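Local coordinates for hydroxylase (Rhodococcus sp., PDB 2OR0), which is a putative flavin-dependent hydroxylase of the acyl-CoA dehydrogenase family, probably inserting one oxygen atom from molecular oxygen into its substrate with a reduced flavin as co-donor, at residues Arg64-Arg69 against Tyr74-Arg79; Glu80-Val85 against Ser311-Ala316; Ala271-Val276 against Ser296-Ser301; Glu354-Ala357 against Ala363-Tyr366. All blocks are in the same frame, centred on the assembly; numbering follows the deposited sequence.

Contact 1: Arg64-Arg69 against Tyr74-Arg79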
loop_
_atom_site.group_PDB
_atom_site.type_symbol
_atom_site.label_atom_id
_atom_site.label_comp_id
_atom_site.label_asym_id
_atom_site.label_seq_id
_atom_site.Cartn_x
_atom_site.Cartn_y
_atom_site.Cartn_z
ATOM N N ARG A 64 0.422 -3.977 12.955
ATOM C CA ARG A 64 0.329 -3.072 14.098
ATOM C C ARG A 64 1.333 -1.905 14.092
ATOM O O ARG A 64 1.337 -1.055 15.016
ATOM C CB ARG A 64 0.444 -3.883 15.382
ATOM C CG ARG A 64 -0.856 -4.640 15.677
ATOM C CD ARG A 64 -0.816 -5.335 17.011
ATOM N NE ARG A 64 0.299 -6.269 17.077
ATOM C CZ ARG A 64 0.435 -7.197 18.015
ATOM N NH1 ARG A 64 -0.498 -7.318 18.973
ATOM N NH2 ARG A 64 1.500 -8.007 17.994
ATOM N N LEU A 65 2.158 -1.849 13.047
ATOM C CA LEU A 65 3.154 -0.783 12.878
ATOM C C LEU A 65 2.622 0.627 13.121
ATOM O O LEU A 65 3.246 1.411 13.840
ATOM C CB LEU A 65 3.833 -0.866 11.499
ATOM C CG LEU A 65 4.872 -1.982 11.295
ATOM C CD1 LEU A 65 5.200 -2.155 9.808
ATOM C CD2 LEU A 65 6.129 -1.716 12.102
ATOM N N LEU A 66 1.469 0.943 12.537
ATOM C CA LEU A 66 0.908 2.283 12.615
ATOM C C LEU A 66 -0.347 2.317 13.494
ATOM O O LEU A 66 -1.113 3.274 13.452
ATOM C CB LEU A 66 0.580 2.806 11.214
ATOM C CG LEU A 66 1.708 2.832 10.167
ATOM C CD1 LEU A 66 1.117 3.159 8.802
ATOM C CD2 LEU A 66 2.850 3.821 10.555
ATOM N N GLN A 67 -0.551 1.256 14.267
ATOM C CA GLN A 67 -1.708 1.126 15.151
ATOM C C GLN A 67 -1.473 1.911 16.467
ATOM O O GLN A 67 -0.326 2.003 16.916
ATOM C CB GLN A 67 -1.914 -0.353 15.443
ATOM C CG GLN A 67 -3.260 -0.734 16.036
ATOM C CD GLN A 67 -3.621 -2.167 15.708
ATOM O OE1 GLN A 67 -3.479 -2.605 14.555
ATOM N NE2 GLN A 67 -4.090 -2.917 16.711
ATOM N N PRO A 68 -2.541 2.500 17.061
ATOM C CA PRO A 68 -2.402 3.135 18.406
ATOM C C PRO A 68 -1.867 2.174 19.467
ATOM O O PRO A 68 -2.177 0.980 19.436
ATOM C CB PRO A 68 -3.840 3.565 18.761
ATOM C CG PRO A 68 -4.538 3.699 17.439
ATOM C CD PRO A 68 -3.908 2.651 16.521
ATOM N N ARG A 69 -1.038 2.697 20.377
ATOM C CA ARG A 69 -0.497 1.902 21.506
ATOM C C ARG A 69 -1.609 1.395 22.408
ATOM O O ARG A 69 -1.503 0.299 22.966
ATOM C CB ARG A 69 0.520 2.712 22.332
ATOM C CG ARG A 69 1.890 2.807 21.679
ATOM C CD ARG A 69 2.792 3.805 22.418
ATOM N NE ARG A 69 3.912 4.262 21.591
ATOM C CZ ARG A 69 5.050 3.587 21.421
ATOM N NH1 ARG A 69 5.226 2.399 22.016
ATOM N NH2 ARG A 69 6.015 4.098 20.649
ATOM N N TYR A 74 2.377 0.019 17.540
ATOM C CA TYR A 74 3.733 0.520 17.786
ATOM C C TYR A 74 3.931 1.975 17.464
ATOM O O TYR A 74 4.968 2.520 17.802
ATOM C CB TYR A 74 4.778 -0.297 17.025
ATOM C CG TYR A 74 4.670 -1.757 17.274
ATOM C CD1 TYR A 74 4.881 -2.286 18.545
ATOM C CD2 TYR A 74 4.341 -2.622 16.245
ATOM C CE1 TYR A 74 4.766 -3.653 18.772
ATOM C CE2 TYR A 74 4.225 -3.980 16.463
ATOM C CZ TYR A 74 4.429 -4.483 17.715
ATOM O OH TYR A 74 4.310 -5.836 17.906
ATOM N N GLU A 75 2.948 2.610 16.824
ATOM C CA GLU A 75 3.078 3.995 16.346
ATOM C C GLU A 75 4.454 4.376 15.797
ATOM O O GLU A 75 4.967 5.471 16.087
ATOM C CB GLU A 75 2.645 5.004 17.421
ATOM C CG GLU A 75 1.296 4.669 18.041
ATOM C CD GLU A 75 0.945 5.533 19.258
ATOM O OE1 GLU A 75 1.599 6.582 19.480
ATOM O OE2 GLU A 75 -0.006 5.144 19.976
ATOM N N VAL A 76 5.033 3.508 14.958
ATOM C CA VAL A 76 6.363 3.779 14.387
ATOM C C VAL A 76 6.416 5.059 13.540
ATOM O O VAL A 76 5.388 5.556 13.072
ATOM C CB VAL A 76 6.971 2.532 13.647
ATOM C CG1 VAL A 76 6.928 1.319 14.557
ATOM C CG2 VAL A 76 6.255 2.238 12.328
ATOM N N HIS A 77 7.627 5.605 13.384
ATOM C CA HIS A 77 7.900 6.712 12.479
ATOM C C HIS A 77 7.592 6.191 11.063
ATOM O O HIS A 77 7.888 5.041 10.766
ATOM C CB HIS A 77 9.393 7.089 12.585
ATOM C CG HIS A 77 9.775 8.310 11.815
ATOM N ND1 HIS A 77 10.093 8.281 10.472
ATOM C CD2 HIS A 77 9.883 9.602 12.199
ATOM C CE1 HIS A 77 10.374 9.505 10.065
ATOM N NE2 HIS A 77 10.251 10.327 11.092
ATOM N N PRO A 78 7.012 7.032 10.186
ATOM C CA PRO A 78 6.734 6.629 8.788
ATOM C C PRO A 78 7.919 5.945 8.073
ATOM O O PRO A 78 7.702 5.043 7.250
ATOM C CB PRO A 78 6.418 7.964 8.106
ATOM C CG PRO A 78 5.848 8.798 9.178
ATOM C CD PRO A 78 6.582 8.414 10.446
ATOM N N ARG A 79 9.152 6.377 8.363
ATOM C CA ARG A 79 10.333 5.770 7.740
ATOM C C ARG A 79 10.395 4.307 8.079
ATOM O O ARG A 79 10.634 3.486 7.200
ATOM C CB ARG A 79 11.643 6.463 8.146
ATOM C CG ARG A 79 12.910 5.621 7.891
ATOM C CD ARG A 79 14.206 6.399 8.214
ATOM N NE ARG A 79 14.479 7.475 7.254
ATOM C CZ ARG A 79 15.115 7.313 6.092
ATOM N NH1 ARG A 79 15.333 8.353 5.302
ATOM N NH2 ARG A 79 15.531 6.108 5.711
HETATM O O HOH W 1 7.391 1.767 18.670
#

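Contact 2: Glu80-Val85 against Ser311-Ala316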
loop_
_atom_site.group_PDB
_atom_site.type_symbol
_atom_site.label_atom_id
_atom_site.label_comp_id
_atom_site.label_asym_id
_atom_site.label_seq_id
_atom_site.Cartn_x
_atom_site.Cartn_y
_atom_site.Cartn_z
ATOM N N GLU A 80 10.192 3.971 9.355
ATOM C CA GLU A 80 10.209 2.571 9.773
ATOM C C GLU A 80 9.104 1.737 9.107
ATOM O O GLU A 80 9.324 0.572 8.738
ATOM C CB GLU A 80 10.079 2.425 11.302
ATOM C CG GLU A 80 10.136 0.938 11.702
ATOM C CD GLU A 80 10.279 0.698 13.201
ATOM O OE1 GLU A 80 10.395 1.675 13.971
ATOM O OE2 GLU A 80 10.284 -0.477 13.593
ATOM N N PHE A 81 7.912 2.305 9.005
ATOM C CA PHE A 81 6.833 1.626 8.297
ATOM C C PHE A 81 7.289 1.340 6.842
ATOM O O PHE A 81 7.244 0.208 6.389
ATOM C CB PHE A 81 5.567 2.497 8.280
ATOM C CG PHE A 81 4.436 1.929 7.409
ATOM C CD1 PHE A 81 3.789 0.757 7.772
ATOM C CD2 PHE A 81 4.038 2.576 6.249
ATOM C CE1 PHE A 81 2.756 0.239 7.002
ATOM C CE2 PHE A 81 2.983 2.083 5.476
ATOM C CZ PHE A 81 2.344 0.909 5.854
ATOM N N ALA A 82 7.746 2.370 6.142
ATOM C CA ALA A 82 8.118 2.240 4.745
ATOM C C ALA A 82 9.196 1.169 4.564
ATOM O O ALA A 82 9.065 0.296 3.710
ATOM C CB ALA A 82 8.560 3.570 4.187
ATOM N N GLU A 83 10.232 1.201 5.406
ATOM C CA GLU A 83 11.330 0.252 5.286
ATOM C C GLU A 83 10.914 -1.175 5.590
ATOM O O GLU A 83 11.448 -2.127 4.980
ATOM C CB GLU A 83 12.518 0.665 6.187
ATOM C CG GLU A 83 13.255 1.927 5.682
ATOM C CD GLU A 83 14.296 2.502 6.682
ATOM O OE1 GLU A 83 14.349 2.089 7.864
ATOM O OE2 GLU A 83 15.046 3.416 6.272
ATOM N N THR A 84 9.991 -1.337 6.544
ATOM C CA THR A 84 9.503 -2.668 6.888
ATOM C C THR A 84 8.701 -3.282 5.719
ATOM O O THR A 84 8.898 -4.443 5.375
ATOM C CB THR A 84 8.647 -2.663 8.185
ATOM O OG1 THR A 84 9.352 -1.944 9.219
ATOM C CG2 THR A 84 8.383 -4.103 8.629
ATOM N N VAL A 85 7.795 -2.502 5.140
ATOM C CA VAL A 85 7.046 -2.916 3.948
ATOM C C VAL A 85 8.019 -3.338 2.822
ATOM O O VAL A 85 7.903 -4.441 2.269
ATOM C CB VAL A 85 6.130 -1.789 3.470
ATOM C CG1 VAL A 85 5.500 -2.122 2.103
ATOM C CG2 VAL A 85 5.028 -1.508 4.509
ATOM N N SER A 311 14.020 8.695 -2.115
ATOM C CA SER A 311 13.096 9.785 -2.422
ATOM C C SER A 311 11.772 9.691 -1.698
ATOM O O SER A 311 11.289 10.675 -1.162
ATOM C CB SER A 311 12.817 9.830 -3.917
ATOM O OG SER A 311 13.970 10.315 -4.540
ATOM N N LEU A 312 11.170 8.515 -1.746
ATOM C CA LEU A 312 9.869 8.270 -1.111
ATOM C C LEU A 312 9.943 8.530 0.403
ATOM O O LEU A 312 9.070 9.183 1.009
ATOM C CB LEU A 312 9.421 6.808 -1.356
ATOM C CG LEU A 312 8.053 6.427 -0.750
ATOM C CD1 LEU A 312 6.846 7.108 -1.397
ATOM C CD2 LEU A 312 7.851 4.918 -0.735
ATOM N N ILE A 313 10.984 7.974 0.999
ATOM C CA ILE A 313 11.183 8.050 2.436
ATOM C C ILE A 313 11.541 9.475 2.895
ATOM O O ILE A 313 11.099 9.909 3.961
ATOM C CB ILE A 313 12.189 6.982 2.895
ATOM C CG1 ILE A 313 11.703 5.589 2.483
ATOM C CG2 ILE A 313 12.372 6.987 4.445
ATOM C CD1 ILE A 313 12.608 4.432 3.035
ATOM N N GLU A 314 12.295 10.213 2.074
ATOM C CA GLU A 314 12.684 11.596 2.407
ATOM C C GLU A 314 11.463 12.516 2.600
ATOM O O GLU A 314 11.416 13.323 3.552
ATOM C CB GLU A 314 13.669 12.153 1.366
ATOM C CG GLU A 314 14.320 13.516 1.704
ATOM C CD GLU A 314 13.415 14.739 1.454
ATOM O OE1 GLU A 314 12.597 14.774 0.478
ATOM O OE2 GLU A 314 13.535 15.710 2.243
ATOM N N THR A 315 10.462 12.390 1.714
ATOM C CA THR A 315 9.217 13.133 1.889
ATOM C C THR A 315 8.596 12.939 3.285
ATOM O O THR A 315 8.220 13.918 3.942
ATOM C CB THR A 315 8.164 12.752 0.838
ATOM O OG1 THR A 315 8.702 12.977 -0.480
ATOM C CG2 THR A 315 6.899 13.604 1.042
ATOM N N ALA A 316 8.483 11.678 3.713
ATOM C CA ALA A 316 7.873 11.315 4.987
ATOM C C ALA A 316 8.701 11.828 6.187
ATOM O O ALA A 316 8.116 12.312 7.156
ATOM C CB ALA A 316 7.663 9.800 5.087
#

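Contact 3: Ala271-Val276 against Ser296-Ser301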
loop_
_atom_site.group_PDB
_atom_site.type_symbol
_atom_site.label_atom_id
_atom_site.label_comp_id
_atom_site.label_asym_id
_atom_site.label_seq_id
_atom_site.Cartn_x
_atom_site.Cartn_y
_atom_site.Cartn_z
ATOM N N ALA A 271 17.464 -8.561 -6.467
ATOM C CA ALA A 271 18.161 -9.607 -5.681
ATOM C C ALA A 271 18.126 -10.963 -6.398
ATOM O O ALA A 271 19.152 -11.640 -6.527
ATOM C CB ALA A 271 17.568 -9.728 -4.275
ATOM N N CYS A 272 16.945 -11.359 -6.872
ATOM C CA CYS A 272 16.809 -12.568 -7.688
ATOM C C CYS A 272 17.704 -12.540 -8.926
ATOM O O CYS A 272 18.325 -13.531 -9.265
ATOM C CB CYS A 272 15.348 -12.737 -8.135
ATOM S SG CYS A 272 14.233 -13.233 -6.803
ATOM N N HIS A 273 17.724 -11.421 -9.633
ATOM C CA HIS A 273 18.508 -11.293 -10.844
ATOM C C HIS A 273 20.000 -11.508 -10.514
ATOM O O HIS A 273 20.689 -12.266 -11.196
ATOM C CB HIS A 273 18.280 -9.911 -11.434
ATOM C CG HIS A 273 18.939 -9.697 -12.756
ATOM N ND1 HIS A 273 18.763 -10.550 -13.825
ATOM C CD2 HIS A 273 19.744 -8.702 -13.198
ATOM C CE1 HIS A 273 19.445 -10.099 -14.861
ATOM N NE2 HIS A 273 20.050 -8.977 -14.507
ATOM N N ILE A 274 20.482 -10.838 -9.466
ATOM C CA ILE A 274 21.899 -10.919 -9.076
ATOM C C ILE A 274 22.261 -12.377 -8.736
ATOM O O ILE A 274 23.232 -12.900 -9.271
ATOM C CB ILE A 274 22.240 -9.906 -7.922
ATOM C CG1 ILE A 274 22.347 -8.495 -8.516
ATOM C CG2 ILE A 274 23.531 -10.318 -7.177
ATOM C CD1 ILE A 274 22.228 -7.386 -7.515
ATOM N N ALA A 275 21.440 -13.030 -7.913
ATOM C CA ALA A 275 21.650 -14.430 -7.541
ATOM C C ALA A 275 21.752 -15.401 -8.729
ATOM O O ALA A 275 22.527 -16.358 -8.705
ATOM C CB ALA A 275 20.574 -14.890 -6.573
ATOM N N VAL A 276 20.963 -15.156 -9.766
ATOM C CA VAL A 276 21.031 -15.952 -10.980
ATOM C C VAL A 276 22.265 -15.577 -11.815
ATOM O O VAL A 276 22.978 -16.463 -12.285
ATOM C CB VAL A 276 19.706 -15.854 -11.805
ATOM C CG1 VAL A 276 19.828 -16.570 -13.131
ATOM C CG2 VAL A 276 18.542 -16.436 -11.000
ATOM N N SER A 296 27.016 -3.503 -16.285
ATOM C CA SER A 296 26.808 -2.057 -16.156
ATOM C C SER A 296 25.314 -1.712 -16.144
ATOM O O SER A 296 24.899 -0.796 -15.436
ATOM C CB SER A 296 27.547 -1.273 -17.217
ATOM O OG SER A 296 27.143 -1.645 -18.508
ATOM N N ALA A 297 24.511 -2.487 -16.875
ATOM C CA ALA A 297 23.058 -2.297 -16.860
ATOM C C ALA A 297 22.457 -2.650 -15.511
ATOM O O ALA A 297 21.539 -1.982 -15.077
ATOM C CB ALA A 297 22.388 -3.092 -17.962
ATOM N N ILE A 298 22.984 -3.669 -14.838
ATOM C CA ILE A 298 22.575 -3.952 -13.441
ATOM C C ILE A 298 22.855 -2.781 -12.494
ATOM O O ILE A 298 22.011 -2.441 -11.654
ATOM C CB ILE A 298 23.207 -5.263 -12.844
ATOM C CG1 ILE A 298 22.690 -6.496 -13.587
ATOM C CG2 ILE A 298 22.918 -5.374 -11.300
ATOM C CD1 ILE A 298 23.475 -7.805 -13.278
ATOM N N GLY A 299 24.050 -2.193 -12.609
ATOM C CA GLY A 299 24.390 -0.987 -11.828
ATOM C C GLY A 299 23.406 0.156 -12.093
ATOM O O GLY A 299 22.921 0.792 -11.162
ATOM N N GLU A 300 23.087 0.398 -13.361
ATOM C CA GLU A 300 22.180 1.467 -13.716
ATOM C C GLU A 300 20.821 1.263 -13.063
ATOM O O GLU A 300 20.267 2.193 -12.483
ATOM C CB GLU A 300 21.991 1.556 -15.232
ATOM C CG GLU A 300 23.238 1.923 -15.999
ATOM C CD GLU A 300 23.049 1.850 -17.532
ATOM O OE1 GLU A 300 22.063 1.219 -18.014
ATOM O OE2 GLU A 300 23.922 2.403 -18.254
ATOM N N SER A 301 20.286 0.050 -13.153
ATOM C CA SER A 301 18.979 -0.254 -12.576
ATOM C C SER A 301 18.970 -0.180 -11.063
ATOM O O SER A 301 18.019 0.367 -10.489
ATOM C CB SER A 301 18.477 -1.641 -13.028
ATOM O OG SER A 301 18.145 -1.587 -14.409
#

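Contact 4: Glu354-Ala357 against Ala363-Tyr366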
loop_
_atom_site.group_PDB
_atom_site.type_symbol
_atom_site.label_atom_id
_atom_site.label_comp_id
_atom_site.label_asym_id
_atom_site.label_seq_id
_atom_site.Cartn_x
_atom_site.Cartn_y
_atom_site.Cartn_z
ATOM N N GLU A 354 14.362 -3.189 -17.174
ATOM C CA GLU A 354 15.637 -3.180 -17.866
ATOM C C GLU A 354 16.447 -4.429 -17.499
ATOM O O GLU A 354 17.095 -5.013 -18.340
ATOM C CB GLU A 354 16.420 -1.876 -17.586
ATOM C CG GLU A 354 15.783 -0.665 -18.221
ATOM C CD GLU A 354 15.773 -0.748 -19.771
ATOM O OE1 GLU A 354 16.786 -1.164 -20.368
ATOM O OE2 GLU A 354 14.755 -0.389 -20.394
ATOM N N ILE A 355 16.397 -4.857 -16.247
ATOM C CA ILE A 355 17.139 -6.077 -15.892
ATOM C C ILE A 355 16.417 -7.360 -16.296
ATOM O O ILE A 355 17.071 -8.339 -16.637
ATOM C CB ILE A 355 17.557 -6.133 -14.414
ATOM C CG1 ILE A 355 16.346 -5.947 -13.490
ATOM C CG2 ILE A 355 18.629 -5.080 -14.130
ATOM C CD1 ILE A 355 16.683 -6.213 -11.997
ATOM N N PHE A 356 15.084 -7.348 -16.272
ATOM C CA PHE A 356 14.334 -8.521 -16.716
ATOM C C PHE A 356 14.632 -8.800 -18.196
ATOM O O PHE A 356 14.785 -9.944 -18.597
ATOM C CB PHE A 356 12.817 -8.364 -16.477
ATOM C CG PHE A 356 12.036 -9.671 -16.665
ATOM C CD1 PHE A 356 12.239 -10.758 -15.797
ATOM C CD2 PHE A 356 11.116 -9.811 -17.691
ATOM C CE1 PHE A 356 11.549 -11.975 -15.962
ATOM C CE2 PHE A 356 10.399 -11.027 -17.866
ATOM C CZ PHE A 356 10.618 -12.109 -17.005
ATOM N N ALA A 357 14.707 -7.754 -18.999
ATOM C CA ALA A 357 15.026 -7.911 -20.411
ATOM C C ALA A 357 16.437 -8.505 -20.652
ATOM O O ALA A 357 16.736 -8.927 -21.768
ATOM C CB ALA A 357 14.913 -6.591 -21.121
ATOM N N ALA A 363 14.717 -17.092 -17.359
ATOM C CA ALA A 363 13.963 -16.250 -16.434
ATOM C C ALA A 363 12.455 -16.133 -16.808
ATOM O O ALA A 363 11.658 -15.561 -16.063
ATOM C CB ALA A 363 14.616 -14.878 -16.338
ATOM N N LEU A 364 12.061 -16.688 -17.945
ATOM C CA LEU A 364 10.625 -16.707 -18.305
ATOM C C LEU A 364 9.841 -17.791 -17.557
ATOM O O LEU A 364 8.621 -17.742 -17.487
ATOM C CB LEU A 364 10.468 -16.883 -19.818
ATOM C CG LEU A 364 11.108 -15.791 -20.698
ATOM C CD1 LEU A 364 10.907 -16.208 -22.130
ATOM C CD2 LEU A 364 10.524 -14.353 -20.384
ATOM N N HIS A 365 10.548 -18.764 -16.994
ATOM C CA HIS A 365 9.887 -19.921 -16.373
ATOM C C HIS A 365 9.335 -19.597 -14.988
ATOM O O HIS A 365 10.031 -18.994 -14.156
ATOM C CB HIS A 365 10.842 -21.125 -16.371
ATOM C CG HIS A 365 11.125 -21.651 -17.752
ATOM N ND1 HIS A 365 12.020 -21.047 -18.615
ATOM C CD2 HIS A 365 10.587 -22.689 -18.436
ATOM C CE1 HIS A 365 12.012 -21.688 -19.774
ATOM N NE2 HIS A 365 11.152 -22.691 -19.688
ATOM N N TYR A 366 8.083 -20.002 -14.746
ATOM C CA TYR A 366 7.419 -19.871 -13.425
ATOM C C TYR A 366 8.157 -20.511 -12.241
ATOM O O TYR A 366 8.001 -20.085 -11.113
ATOM C CB TYR A 366 5.996 -20.449 -13.473
ATOM C CG TYR A 366 4.971 -19.497 -14.056
ATOM C CD1 TYR A 366 4.535 -19.636 -15.365
ATOM C CD2 TYR A 366 4.471 -18.439 -13.298
ATOM C CE1 TYR A 366 3.581 -18.765 -15.907
ATOM C CE2 TYR A 366 3.530 -17.539 -13.835
ATOM C CZ TYR A 366 3.088 -17.721 -15.136
ATOM O OH TYR A 366 2.166 -16.845 -15.680
#

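Contact 1: Arg64-Arg69 against Tyr74-Arg79
Arg64-Arg69 and Tyr74-Arg79 form a polar, mostly backbone-mediated contact that folds the connection between helices 51-60 and 78-91 back on itself. Two good main-chain bonds set the pairing: Tyr74 N gives to Arg64 O at 2.9 Å, and Val76 N to Leu65 O at 3.0 Å. Arg64 O also closes the type I turn Arg64-Gln67, the amides of Gln67 and Tyr74 reaching it from opposite faces of its plane. At the surface end, Glu75 CG lies opposite its own carbonyl carbon (chi1 -49°) and the chain extends from there, bringing OE2 back to an anti-side bond with Arg69 N (2.7 Å, N-H...O angle 167°). CB and CG of Arg69 cross close to Glu75 OE2, while Arg69 NE makes a long salt bridge to Glu75 OE1 of 3.9 Å. A water bridges Tyr74 O and, weakly, Arg69 NH2. Tyr74 lays CE2 by Arg64 CB, and its hydroxyl bonds Arg28. Inward, compact, beta-branched Val76 puts CG2 within touch of CD2 of both Leu65 (4.0 Å) and Leu66. Beyond it, Pro78, in the first helical turn, has no amide hydrogen to satisfy, and His77 ND1 accepts from Arg79 N: an N-cap opening a helix of the N-terminal helical domain.

Contact 2: Glu80-Val85 against Ser311-Ala316
Ala82 and Glu83 of helix 78-91 meet Ile313 of helix 292-324 in a small, buried helix-helix contact, the kind that seats the N-terminal helical domain of the acyl-CoA dehydrogenase fold on its C-terminal helical bundle. The first shell is apolar. Ala82 points its methyl at the partner, and CB rests 4.1 Å from Ile313 CG1; so small a side chain lets the backbones come together, with the CA atoms of Ala82 and Ile313 7.0 Å apart. Ile313 suits the facing position because its one long arm, CG1-CD1, passes from Ala82 to the aliphatic part of Glu83. That arm stays extended (chi2 -175°), and the side chains of Glu83 and Ile313 cross at about a right angle.

Further out, Glu83 is positioned by Arg79, whose NH2 forms a salt bridge with Glu83 OE2. The guanidinium of Arg79 also packs on Ile313, against its CG2 branch, and pairs with Asp317. On the inner side, Leu312 and Ile313 both touch Met86, and Leu312 reaches helix 250-277. Within helix 78-91, Thr84 turns away from this partner; its hydroxyl gives a hydrogen bond to Glu80 O at 2.6 Å, on the face opposite to that used by Thr84 N. Beside the buried pair of Ala82 and Ile313, Glu83 brings its CG, rather than its carboxylate, nearest: CG lies 3.7 Å from Ile313 CD1.

Contact 3: Ala271-Val276 against Ser296-Ser301
His273 and Ile274 of helix 250-277 share one partner, Ile298 of helix 292-324. These successive helices belong to the C-terminal helical bundle of the acyl-CoA dehydrogenase fold, and here they run in opposing senses but strongly inclined to each other, with the CA atoms of Ile274 and Ile298 8.2 Å apart. Long side chains fill the space between the backbones: an imidazole and two isoleucines have the length to meet across the gap.

The close half of the contact faces the protein interior. His273 is buried, and with CG anti to the backbone N (chi1 -175°) its ring projects across the interface. Ile298 CG1 comes to it at the edge, near the ring plane, 3.7 Å from His273 CD2. Ile298 CD1 lies 3.8 Å from His273 NE2. No hydrogen bond forms between the two segments, the meeting being one of methylene and methyl against the imidazole. Ile355 of helix 331-356 and Met370 of helix 370-381 also touch the histidine, placing it among the four bundle helices. Ile298 itself is flanked by Leu270 and Gln277 along helix 250-277.

On the outer side the contact thins. Ile274 is exposed, and both it and Ile298 touch a neighbouring molecule in the crystal. The CB of Ile274 does not aim at helix 292-324; the side chain merely leans over. What closes this rim is a single apolar approach, Ile274 CG1 to Ile298 CG2 at 4.2 Å.

Contact 4: Glu354-Ala357 against Ala363-Tyr366
Ala363 O is the polar atom at the centre of this contact, touched by two ring carbons of Phe356: CE1 at 3.6 Å and CZ at 3.7 Å. The oxygen sits at the ring edge, near its plane, where the slightly positive aromatic hydrogens make a carbonyl an agreeable neighbour; this is an electrostatically favourable packing rather than a conventional hydrogen bond, and none links the two segments. Phe356 reaches so far because, with chi1 at -168°, the ring is thrown to the far side of CB from its own amide nitrogen, off helix 331-356 towards the returning chain. There Ala363, small enough to let the ring in, adds its methyl, with CB 4.2 Å from Phe356 CE1. Leu364 supplies a branched end: its CD2 lies 4.1 Å from Phe356 CZ, the two side chains set roughly perpendicular. Leu364 is exposed and forms the outer margin. Beyond the segments, the Phe356 ring stacks with Trp374 and touches Gln371, both of helix 370-381. The aromatic residue thus joins helix 331-356, the 3-10 segment that includes Ala363 and Leu364, and the next helix, a helix-to-helix connection in the C-terminal bundle of the acyl-CoA dehydrogenase fold.

Contact 2 is the buried member of the set, contacts 1 and 3 are partly buried, and contact 4 lies at the surface. Chemistry follows place: the loop of contact 1 is held by main-chain and carboxylate bonds, whereas the three in or against the C-terminal bundle pair their segments without a hydrogen bond. Contacts 1 and 2 share helix 78-91 and touch, Leu66 and Val76 packing on Phe81. Helix 292-324 serves both contacts 2 and 3, whose centres are 23 Å apart. Contacts 3 and 4 adjoin through Ile355, which packs on His273 and Ser301, at the bundle end far from contact 1: centres of contacts 1 and 4 stand 36 Å apart.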